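Local structure of sulfur oxidation protein soxB (Thermus thermophilus, 2WDD) at residues D132-S137 and A147-Q152; D158-H163 and G178-E183; W406-L411 and Y422-F427. The protein hydrolyses sulfur-sulfur bonds as the dimanganese thiosulfohydrolase of the sulfur oxidation (Sox) pathway, and is related to the 5'-nucleotidases. All blocks are in the same frame, centred on the assembly; numbering follows the deposited sequence.

Contact 1 of 3, residues D132-S137 and A147-Q152. With MN (manganese (II) ion), chain G; MN (manganese (II) ion), chain H.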
loop_
_atom_site.group_PDB
_atom_site.type_symbol
_atom_site.label_atom_id
_atom_site.label_comp_id
_atom_site.label_asym_id
_atom_site.label_seq_id
_atom_site.Cartn_x
_atom_site.Cartn_y
_atom_site.Cartn_z
ATOM N N ASP A 132 -1.081 7.984 0.049
ATOM C CA ASP A 132 -0.346 7.120 0.986
ATOM C C ASP A 132 1.119 7.443 0.786
ATOM O O ASP A 132 1.963 6.558 0.650
ATOM C CB ASP A 132 -0.611 5.633 0.761
ATOM C CG ASP A 132 -1.858 5.158 1.474
ATOM O OD1 ASP A 132 -2.516 5.986 2.138
ATOM O OD2 ASP A 132 -2.183 3.962 1.379
ATOM N N THR A 133 1.407 8.739 0.735
ATOM C CA THR A 133 2.747 9.215 0.479
ATOM C C THR A 133 3.441 9.723 1.739
ATOM O O THR A 133 4.617 9.455 1.958
ATOM C CB THR A 133 2.695 10.370 -0.546
ATOM O OG1 THR A 133 1.919 9.965 -1.678
ATOM C CG2 THR A 133 4.102 10.787 -0.986
ATOM N N TRP A 134 2.719 10.529 2.506
ATOM C CA TRP A 134 3.305 11.274 3.616
ATOM C C TRP A 134 3.687 10.540 4.876
ATOM O O TRP A 134 4.386 11.104 5.732
ATOM C CB TRP A 134 2.359 12.400 4.041
ATOM C CG TRP A 134 2.073 13.438 2.993
ATOM C CD1 TRP A 134 2.715 13.621 1.793
ATOM C CD2 TRP A 134 1.133 14.504 3.115
ATOM N NE1 TRP A 134 2.195 14.720 1.144
ATOM C CE2 TRP A 134 1.224 15.282 1.937
ATOM C CE3 TRP A 134 0.179 14.845 4.077
ATOM C CZ2 TRP A 134 0.388 16.373 1.702
ATOM C CZ3 TRP A 134 -0.636 15.942 3.854
ATOM C CH2 TRP A 134 -0.520 16.697 2.674
ATOM N N THR A 135 3.157 9.331 5.031
ATOM C CA THR A 135 3.266 8.604 6.280
ATOM C C THR A 135 4.044 7.308 6.221
ATOM O O THR A 135 4.427 6.834 5.144
ATOM C CB THR A 135 1.833 8.313 6.787
ATOM O OG1 THR A 135 1.085 7.664 5.741
ATOM C CG2 THR A 135 1.121 9.618 7.146
ATOM N N ASN A 136 4.232 6.728 7.407
ATOM C CA ASN A 136 4.781 5.376 7.564
ATOM C C ASN A 136 6.251 5.149 7.237
ATOM O O ASN A 136 6.613 4.170 6.587
ATOM C CB ASN A 136 3.889 4.366 6.847
ATOM C CG ASN A 136 2.419 4.672 7.040
ATOM O OD1 ASN A 136 1.695 4.930 6.081
ATOM N ND2 ASN A 136 1.978 4.676 8.293
ATOM N N SER A 137 7.109 6.030 7.740
ATOM C CA SER A 137 8.540 5.872 7.533
ATOM C C SER A 137 9.249 6.665 8.608
ATOM O O SER A 137 8.630 7.467 9.290
ATOM C CB SER A 137 8.957 6.390 6.157
ATOM O OG SER A 137 8.938 7.815 6.126
ATOM N N ALA A 147 8.937 16.413 5.817
ATOM C CA ALA A 147 10.041 16.102 4.917
ATOM C C ALA A 147 9.558 15.450 3.614
ATOM O O ALA A 147 10.135 15.657 2.546
ATOM C CB ALA A 147 11.070 15.227 5.615
ATOM N N VAL A 148 8.507 14.641 3.706
ATOM C CA VAL A 148 7.967 14.013 2.506
ATOM C C VAL A 148 7.368 15.061 1.564
ATOM O O VAL A 148 7.542 14.974 0.346
ATOM C CB VAL A 148 6.928 12.938 2.848
ATOM C CG1 VAL A 148 6.468 12.224 1.567
ATOM C CG2 VAL A 148 7.482 11.959 3.866
ATOM N N VAL A 149 6.650 16.032 2.127
ATOM C CA VAL A 149 6.040 17.098 1.327
ATOM C C VAL A 149 7.142 17.919 0.671
ATOM O O VAL A 149 7.054 18.272 -0.509
ATOM C CB VAL A 149 5.124 18.002 2.179
ATOM C CG1 VAL A 149 4.580 19.151 1.326
ATOM C CG2 VAL A 149 3.982 17.192 2.796
ATOM N N ARG A 150 8.186 18.219 1.430
ATOM C CA ARG A 150 9.297 18.979 0.866
ATOM C C ARG A 150 9.923 18.219 -0.291
ATOM O O ARG A 150 10.326 18.816 -1.288
ATOM C CB ARG A 150 10.337 19.343 1.930
ATOM C CG ARG A 150 9.812 20.370 2.925
ATOM C CD ARG A 150 10.900 20.975 3.807
ATOM N NE ARG A 150 10.338 21.962 4.732
ATOM C CZ ARG A 150 10.029 23.215 4.402
ATOM N NH1 ARG A 150 10.258 23.659 3.174
ATOM N NH2 ARG A 150 9.497 24.032 5.303
ATOM N N TRP A 151 9.955 16.893 -0.189
ATOM C CA TRP A 151 10.468 16.096 -1.289
ATOM C C TRP A 151 9.534 16.179 -2.504
ATOM O O TRP A 151 9.991 16.355 -3.639
ATOM C CB TRP A 151 10.701 14.639 -0.881
ATOM C CG TRP A 151 10.839 13.792 -2.090
ATOM C CD1 TRP A 151 11.894 13.782 -2.963
ATOM C CD2 TRP A 151 9.830 12.962 -2.673
ATOM N NE1 TRP A 151 11.623 12.954 -4.018
ATOM C CE2 TRP A 151 10.352 12.455 -3.879
ATOM C CE3 TRP A 151 8.534 12.595 -2.292
ATOM C CZ2 TRP A 151 9.635 11.575 -4.694
ATOM C CZ3 TRP A 151 7.823 11.728 -3.105
ATOM C CH2 TRP A 151 8.373 11.237 -4.297
ATOM N N GLN A 152 8.224 16.085 -2.279
ATOM C CA GLN A 152 7.287 16.190 -3.397
ATOM C C GLN A 152 7.534 17.504 -4.137
ATOM O O GLN A 152 7.475 17.566 -5.369
ATOM C CB GLN A 152 5.839 16.158 -2.909
ATOM C CG GLN A 152 5.307 14.788 -2.505
ATOM C CD GLN A 152 3.914 14.902 -1.911
ATOM O OE1 GLN A 152 3.695 15.674 -0.980
ATOM N NE2 GLN A 152 2.956 14.183 -2.481
HETATM MN MN MN G . -1.025 2.205 0.729
HETATM MN MN MN H . -4.281 3.200 1.101
HETATM O O HOH W 1 -2.996 1.544 0.828
#

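Contact 2 of 3, residues D158-H163 and G178-E183. With MN (manganese (II) ion), chain H.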
loop_
_atom_site.group_PDB
_atom_site.type_symbol
_atom_site.label_atom_id
_atom_site.label_comp_id
_atom_site.label_asym_id
_atom_site.label_seq_id
_atom_site.Cartn_x
_atom_site.Cartn_y
_atom_site.Cartn_z
ATOM N N ASP A 158 2.338 17.325 -9.523
ATOM C CA ASP A 158 1.222 18.169 -9.948
ATOM C C ASP A 158 -0.057 17.954 -9.152
ATOM O O ASP A 158 -0.784 18.906 -8.861
ATOM C CB ASP A 158 0.936 17.959 -11.424
ATOM C CG ASP A 158 2.063 18.440 -12.297
ATOM O OD1 ASP A 158 2.379 19.650 -12.252
ATOM O OD2 ASP A 158 2.686 17.604 -12.969
ATOM N N HIS A 159 -0.361 16.699 -8.840
ATOM C CA HIS A 159 -1.561 16.381 -8.076
ATOM C C HIS A 159 -1.311 15.205 -7.155
ATOM O O HIS A 159 -0.449 14.367 -7.424
ATOM C CB HIS A 159 -2.707 15.965 -8.998
ATOM C CG HIS A 159 -3.187 17.053 -9.906
ATOM N ND1 HIS A 159 -3.734 18.228 -9.431
ATOM C CD2 HIS A 159 -3.251 17.124 -11.257
ATOM C CE1 HIS A 159 -4.090 18.987 -10.454
ATOM N NE2 HIS A 159 -3.817 18.337 -11.571
ATOM N N MET A 160 -2.108 15.124 -6.093
ATOM C CA MET A 160 -2.095 13.960 -5.223
ATOM C C MET A 160 -3.492 13.784 -4.652
ATOM O O MET A 160 -4.318 14.720 -4.661
ATOM C CB MET A 160 -1.070 14.071 -4.094
ATOM C CG MET A 160 -1.585 14.751 -2.834
ATOM S SD MET A 160 -0.316 14.770 -1.484
ATOM C CE MET A 160 -0.536 13.106 -0.780
ATOM N N VAL A 161 -3.774 12.557 -4.220
ATOM C CA VAL A 161 -4.991 12.226 -3.503
ATOM C C VAL A 161 -4.545 11.648 -2.152
ATOM O O VAL A 161 -3.350 11.711 -1.819
ATOM C CB VAL A 161 -5.958 11.330 -4.288
ATOM C CG1 VAL A 161 -6.450 12.074 -5.537
ATOM C CG2 VAL A 161 -5.319 9.998 -4.664
ATOM N N SER A 162 -5.476 11.104 -1.373
ATOM C CA SER A 162 -5.084 10.702 -0.028
ATOM C C SER A 162 -5.755 9.495 0.602
ATOM O O SER A 162 -6.803 9.035 0.173
ATOM C CB SER A 162 -5.343 11.891 0.900
ATOM O OG SER A 162 -6.744 12.042 1.112
ATOM N N HIS A 163 -5.123 9.038 1.680
ATOM C CA HIS A 163 -5.635 7.993 2.545
ATOM C C HIS A 163 -4.933 8.091 3.904
ATOM O O HIS A 163 -5.439 8.769 4.816
ATOM C CB HIS A 163 -5.520 6.594 1.949
ATOM C CG HIS A 163 -5.821 5.502 2.934
ATOM N ND1 HIS A 163 -5.456 4.191 2.724
ATOM C CD2 HIS A 163 -6.404 5.539 4.159
ATOM C CE1 HIS A 163 -5.812 3.461 3.768
ATOM N NE2 HIS A 163 -6.383 4.257 4.658
ATOM N N GLY A 178 -0.604 23.466 2.854
ATOM C CA GLY A 178 -0.138 24.821 2.622
ATOM C C GLY A 178 1.254 24.780 2.021
ATOM O O GLY A 178 1.612 25.608 1.178
ATOM N N LEU A 179 2.051 23.810 2.460
ATOM C CA LEU A 179 3.411 23.652 1.975
ATOM C C LEU A 179 3.465 22.975 0.599
ATOM O O LEU A 179 4.282 23.329 -0.236
ATOM C CB LEU A 179 4.253 22.869 2.992
ATOM C CG LEU A 179 5.704 22.541 2.620
ATOM C CD1 LEU A 179 6.539 23.832 2.520
ATOM C CD2 LEU A 179 6.304 21.591 3.657
ATOM N N PHE A 180 2.606 21.981 0.394
ATOM C CA PHE A 180 2.516 21.243 -0.870
ATOM C C PHE A 180 2.261 22.182 -2.059
ATOM O O PHE A 180 1.256 22.880 -2.095
ATOM C CB PHE A 180 1.384 20.216 -0.734
ATOM C CG PHE A 180 1.208 19.315 -1.932
ATOM C CD1 PHE A 180 2.262 18.562 -2.413
ATOM C CD2 PHE A 180 -0.031 19.214 -2.557
ATOM C CE1 PHE A 180 2.085 17.717 -3.503
ATOM C CE2 PHE A 180 -0.212 18.379 -3.646
ATOM C CZ PHE A 180 0.841 17.627 -4.114
ATOM N N ARG A 181 3.170 22.185 -3.035
ATOM C CA ARG A 181 3.038 23.079 -4.188
ATOM C C ARG A 181 2.150 22.528 -5.297
ATOM O O ARG A 181 1.726 23.259 -6.189
ATOM C CB ARG A 181 4.407 23.496 -4.718
ATOM C CG ARG A 181 5.177 24.389 -3.745
ATOM C CD ARG A 181 6.629 24.562 -4.163
ATOM N NE ARG A 181 6.745 25.026 -5.543
ATOM C CZ ARG A 181 6.658 26.300 -5.909
ATOM N NH1 ARG A 181 6.460 27.240 -4.996
ATOM N NH2 ARG A 181 6.772 26.633 -7.189
ATOM N N GLY A 182 1.844 21.240 -5.232
ATOM C CA GLY A 182 0.953 20.644 -6.202
ATOM C C GLY A 182 -0.465 21.006 -5.812
ATOM O O GLY A 182 -0.684 21.755 -4.845
ATOM N N GLU A 183 -1.431 20.488 -6.562
ATOM C CA GLU A 183 -2.837 20.728 -6.283
ATOM C C GLU A 183 -3.519 19.453 -5.796
ATOM O O GLU A 183 -3.644 18.483 -6.540
ATOM C CB GLU A 183 -3.579 21.286 -7.503
ATOM C CG GLU A 183 -5.048 21.495 -7.194
ATOM C CD GLU A 183 -5.827 22.114 -8.324
ATOM O OE1 GLU A 183 -6.951 22.571 -8.057
ATOM O OE2 GLU A 183 -5.334 22.125 -9.468
HETATM MN MN MN H . -4.281 3.200 1.101
HETATM O O HOH W 1 -2.996 1.544 0.828
#

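Contact 3 of 3, residues W406-L411 and Y422-F427. With TBU (tertiary-butyl alcohol), chain D.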
loop_
_atom_site.group_PDB
_atom_site.type_symbol
_atom_site.label_atom_id
_atom_site.label_comp_id
_atom_site.label_asym_id
_atom_site.label_seq_id
_atom_site.Cartn_x
_atom_site.Cartn_y
_atom_site.Cartn_z
ATOM N N TRP A 406 1.620 -1.899 3.465
ATOM C CA TRP A 406 2.883 -1.167 3.466
ATOM C C TRP A 406 3.928 -1.895 4.335
ATOM O O TRP A 406 3.591 -2.733 5.174
ATOM C CB TRP A 406 2.718 0.276 3.940
ATOM C CG TRP A 406 1.845 0.491 5.147
ATOM C CD1 TRP A 406 0.503 0.775 5.142
ATOM C CD2 TRP A 406 2.284 0.680 6.504
ATOM N NE1 TRP A 406 0.072 1.071 6.415
ATOM C CE2 TRP A 406 1.145 1.025 7.271
ATOM C CE3 TRP A 406 3.524 0.581 7.144
ATOM C CZ2 TRP A 406 1.214 1.251 8.650
ATOM C CZ3 TRP A 406 3.589 0.795 8.508
ATOM C CH2 TRP A 406 2.439 1.134 9.247
ATOM N N GLY A 407 5.201 -1.602 4.095
ATOM C CA GLY A 407 6.263 -2.287 4.804
ATOM C C GLY A 407 7.521 -2.329 3.952
ATOM O O GLY A 407 7.731 -1.487 3.077
ATOM N N THR A 408 8.368 -3.315 4.217
ATOM C CA THR A 408 9.634 -3.440 3.512
ATOM C C THR A 408 10.028 -4.907 3.591
ATOM O O THR A 408 9.324 -5.706 4.217
ATOM C CB THR A 408 10.667 -2.471 4.131
ATOM O OG1 THR A 408 11.817 -2.354 3.288
ATOM C CG2 THR A 408 11.092 -2.948 5.506
ATOM N N THR A 409 11.129 -5.271 2.954
ATOM C CA THR A 409 11.564 -6.659 2.950
ATOM C C THR A 409 13.031 -6.726 3.372
ATOM O O THR A 409 13.859 -6.025 2.810
ATOM C CB THR A 409 11.378 -7.275 1.538
ATOM O OG1 THR A 409 10.013 -7.131 1.112
ATOM C CG2 THR A 409 11.750 -8.743 1.538
ATOM N N ILE A 410 13.342 -7.571 4.352
ATOM C CA ILE A 410 14.723 -7.733 4.837
ATOM C C ILE A 410 15.324 -8.988 4.223
ATOM O O ILE A 410 14.758 -10.072 4.323
ATOM C CB ILE A 410 14.751 -7.841 6.374
ATOM C CG1 ILE A 410 13.933 -6.716 6.999
ATOM C CG2 ILE A 410 16.189 -7.825 6.890
ATOM C CD1 ILE A 410 14.439 -5.369 6.625
ATOM N N LEU A 411 16.485 -8.846 3.596
ATOM C CA LEU A 411 17.125 -9.984 2.943
ATOM C C LEU A 411 17.897 -10.826 3.943
ATOM O O LEU A 411 18.291 -10.345 5.008
ATOM C CB LEU A 411 18.096 -9.494 1.870
ATOM C CG LEU A 411 17.523 -8.665 0.718
ATOM C CD1 LEU A 411 18.650 -8.356 -0.294
ATOM C CD2 LEU A 411 16.394 -9.443 0.055
ATOM N N TYR A 422 10.235 1.457 11.556
ATOM C CA TYR A 422 9.261 2.494 11.221
ATOM C C TYR A 422 8.572 2.189 9.887
ATOM O O TYR A 422 7.383 2.454 9.727
ATOM C CB TYR A 422 9.911 3.873 11.169
ATOM C CG TYR A 422 10.463 4.376 12.494
ATOM C CD1 TYR A 422 9.731 4.267 13.667
ATOM C CD2 TYR A 422 11.717 4.981 12.551
ATOM C CE1 TYR A 422 10.250 4.720 14.879
ATOM C CE2 TYR A 422 12.238 5.446 13.755
ATOM C CZ TYR A 422 11.498 5.314 14.906
ATOM O OH TYR A 422 12.013 5.778 16.095
ATOM N N ALA A 423 9.296 1.581 8.950
ATOM C CA ALA A 423 8.678 1.178 7.679
ATOM C C ALA A 423 7.597 0.109 7.895
ATOM O O ALA A 423 6.621 0.042 7.153
ATOM C CB ALA A 423 9.727 0.651 6.715
ATOM N N TYR A 424 7.798 -0.746 8.894
ATOM C CA TYR A 424 6.857 -1.815 9.185
ATOM C C TYR A 424 5.763 -1.430 10.171
ATOM O O TYR A 424 4.670 -2.007 10.148
ATOM C CB TYR A 424 7.607 -2.983 9.829
ATOM C CG TYR A 424 8.381 -3.878 8.893
ATOM C CD1 TYR A 424 7.734 -4.601 7.890
ATOM C CD2 TYR A 424 9.729 -4.154 9.142
ATOM C CE1 TYR A 424 8.438 -5.526 7.104
ATOM C CE2 TYR A 424 10.442 -5.074 8.373
ATOM C CZ TYR A 424 9.799 -5.746 7.344
ATOM O OH TYR A 424 10.510 -6.663 6.592
ATOM N N THR A 425 6.096 -0.565 11.132
ATOM C CA THR A 425 5.175 -0.287 12.230
ATOM C C THR A 425 4.990 1.188 12.546
ATOM O O THR A 425 4.520 1.537 13.644
ATOM C CB THR A 425 5.611 -1.031 13.524
ATOM O OG1 THR A 425 6.860 -0.500 13.994
ATOM C CG2 THR A 425 5.747 -2.538 13.298
ATOM N N GLY A 426 5.360 2.043 11.598
ATOM C CA GLY A 426 5.277 3.482 11.759
ATOM C C GLY A 426 3.883 4.071 11.678
ATOM O O GLY A 426 3.631 4.973 10.865
ATOM N N PHE A 427 2.966 3.545 12.485
ATOM C CA PHE A 427 1.622 4.116 12.621
ATOM C C PHE A 427 1.776 5.346 13.510
ATOM O O PHE A 427 2.581 5.338 14.440
ATOM C CB PHE A 427 0.713 3.172 13.425
ATOM C CG PHE A 427 0.422 1.867 12.747
ATOM C CD1 PHE A 427 -0.785 1.672 12.078
ATOM C CD2 PHE A 427 1.319 0.810 12.830
ATOM C CE1 PHE A 427 -1.085 0.445 11.468
ATOM C CE2 PHE A 427 1.039 -0.412 12.212
ATOM C CZ PHE A 427 -0.143 -0.582 11.506
HETATM O O TBU D . 9.147 8.109 16.412
HETATM C C TBU D . 9.123 9.357 17.104
HETATM C C1 TBU D . 10.309 9.466 18.042
HETATM C C2 TBU D . 9.184 10.486 16.077
HETATM C C3 TBU D . 7.843 9.452 17.937
HETATM O O HOH W 2 4.069 -3.561 7.821
#

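Contact 1 of 3, residues D132-S137 and A147-Q152
The indole of W134 meets V149 and Q152 in two quite different ways. Over one face lies the methyl CG2 of V149, a CH-pi contact with CG2 3.6 Å from the centroid of the five-membered ring and displaced toward the rim. At the edge, nearly in the ring plane, sits the amide of Q152, turned almost perpendicular to the indole (89°). W134 NE1 donates to Q152 OE1 at 2.8 Å, approaching from above the amide plane. Extended at chi2 (174°), the Q152 chain carries CD to this edge. V148 divides its two methyls along the loop: CG1 rests against T133 O at 3.4 Å and also touches T133 CG2, while CG2 faces W134 O. T133 CG2 further meets the amide tip of Q152, 3.9 Å from NE2, and the edge of W151. The face of helix 146-155 formed by V148, V149 and Q152 thus packs against the loop that follows strand 124-129. Early in that loop, D132 OD2 bridges both manganese ions at 2.2 Å each, as in binuclear metallophosphoesterases; H163, H263 and H286 complete one ion's protein ligands, D36, H38 and H288 the other's. A buried indole N-H is thus satisfied by the Q152 side-chain carbonyl, which probably helps to orient the ring two residues beyond the bridging carboxylate, with methyl groups packed on the adjoining backbone.

Contact 2 of 3, residues D158-H163 and G178-E183
The M160 side chain crosses the ring of F180 obliquely, and CB, CG and SD each meet the aromatic. CB lies 4.0 Å from F180 CZ. CG, set between the backbone N and carbonyl carbon (chi1 88°), touches both F180 CE2 and CZ. SD passes over one face, 4.2 Å from the ring centroid and 17° off the normal, a Met-aromatic contact displaced toward the rim. The chain then bends at chi3, which carries the terminal methyl CE away from the ring. On the opposite face, over the ring centre, lies G182 N, which leaves the phenyl layered between the thioether and the backbone of its own turn. The two segments belong to a beta-alpha-beta unit in which strand 159-160 leads through helix 170-179 to strand 183-184, and F180 is where the chain leaves that helix. E183 N donates to D158 O at 2.9 Å, almost straight at 177°. H159 ND1 gives a second bond to E183 O at 2.9 Å, with the acceptor practically in the imidazole plane. The H159 and E183 side chains lie side by side and point the same way, their ends engaged by H205 and R203 respectively. Farther along, H163 ND1 binds a manganese ion at 2.2 Å.

Contact 3 of 3, residues W406-L411 and Y422-F427
W406 has CG between its backbone N and carbonyl carbon (chi1 44°), and chi2 of -93° sets the plane of the indole, whose six-membered edge lies against the backbone of A423 to G426. CE3 comes 3.1 Å from A423 O, which lies in the plane of the ring at its edge. CH2 and CZ2 press on the face of F427 in an edge-to-face pair, with planes at 58° and CZ2 over the ring centre. T408 CG2, also between N and carbonyl carbon, settles over one face of Y424, 3.8 Å from its centroid, as a CH-pi contact. This packing joins the loop between strands 398-401 and 415-416 to a helix of the 5'-nucleotidase C-terminal family region, while W406 stacks on H38, a ligand of one manganese, and its side chain comes within about 3 Å, nearest atoms, of a bound sulfate. G426 centres an inverse gamma turn that leads into F427. Y424 OH makes a weak hydrogen bond to T408 O at 2.8 Å, and I410 CG1 approaches that hydroxyl at the ring edge. G407, at backbone angles calling for glycine, brings CA 3.3 Å from A423 O in a CA-H...O contact. A water donates to both W406 O and Y424 O.

How the contacts relate
From the N terminus, the chain leaves strand 124-129, passes D132 and closes a short, largely helical loop at contact 1, where helix 146-155 returns to the residues just past the metal ligand. Helix 146-155 leads straight into strand 159-160, and contact 2 closes the next loop around helix 170-179. The two loops touch: Q152 meets M160 and F180, and both contacts reach the same manganese through D132 and H163. Contact 3 closes much later, also in series, in the C-terminal family region, so none of the three loops nests or crosses. It returns to contact 1, where N136 ND2 probably bonds to G426 O and packs on W406, but does not touch contact 2.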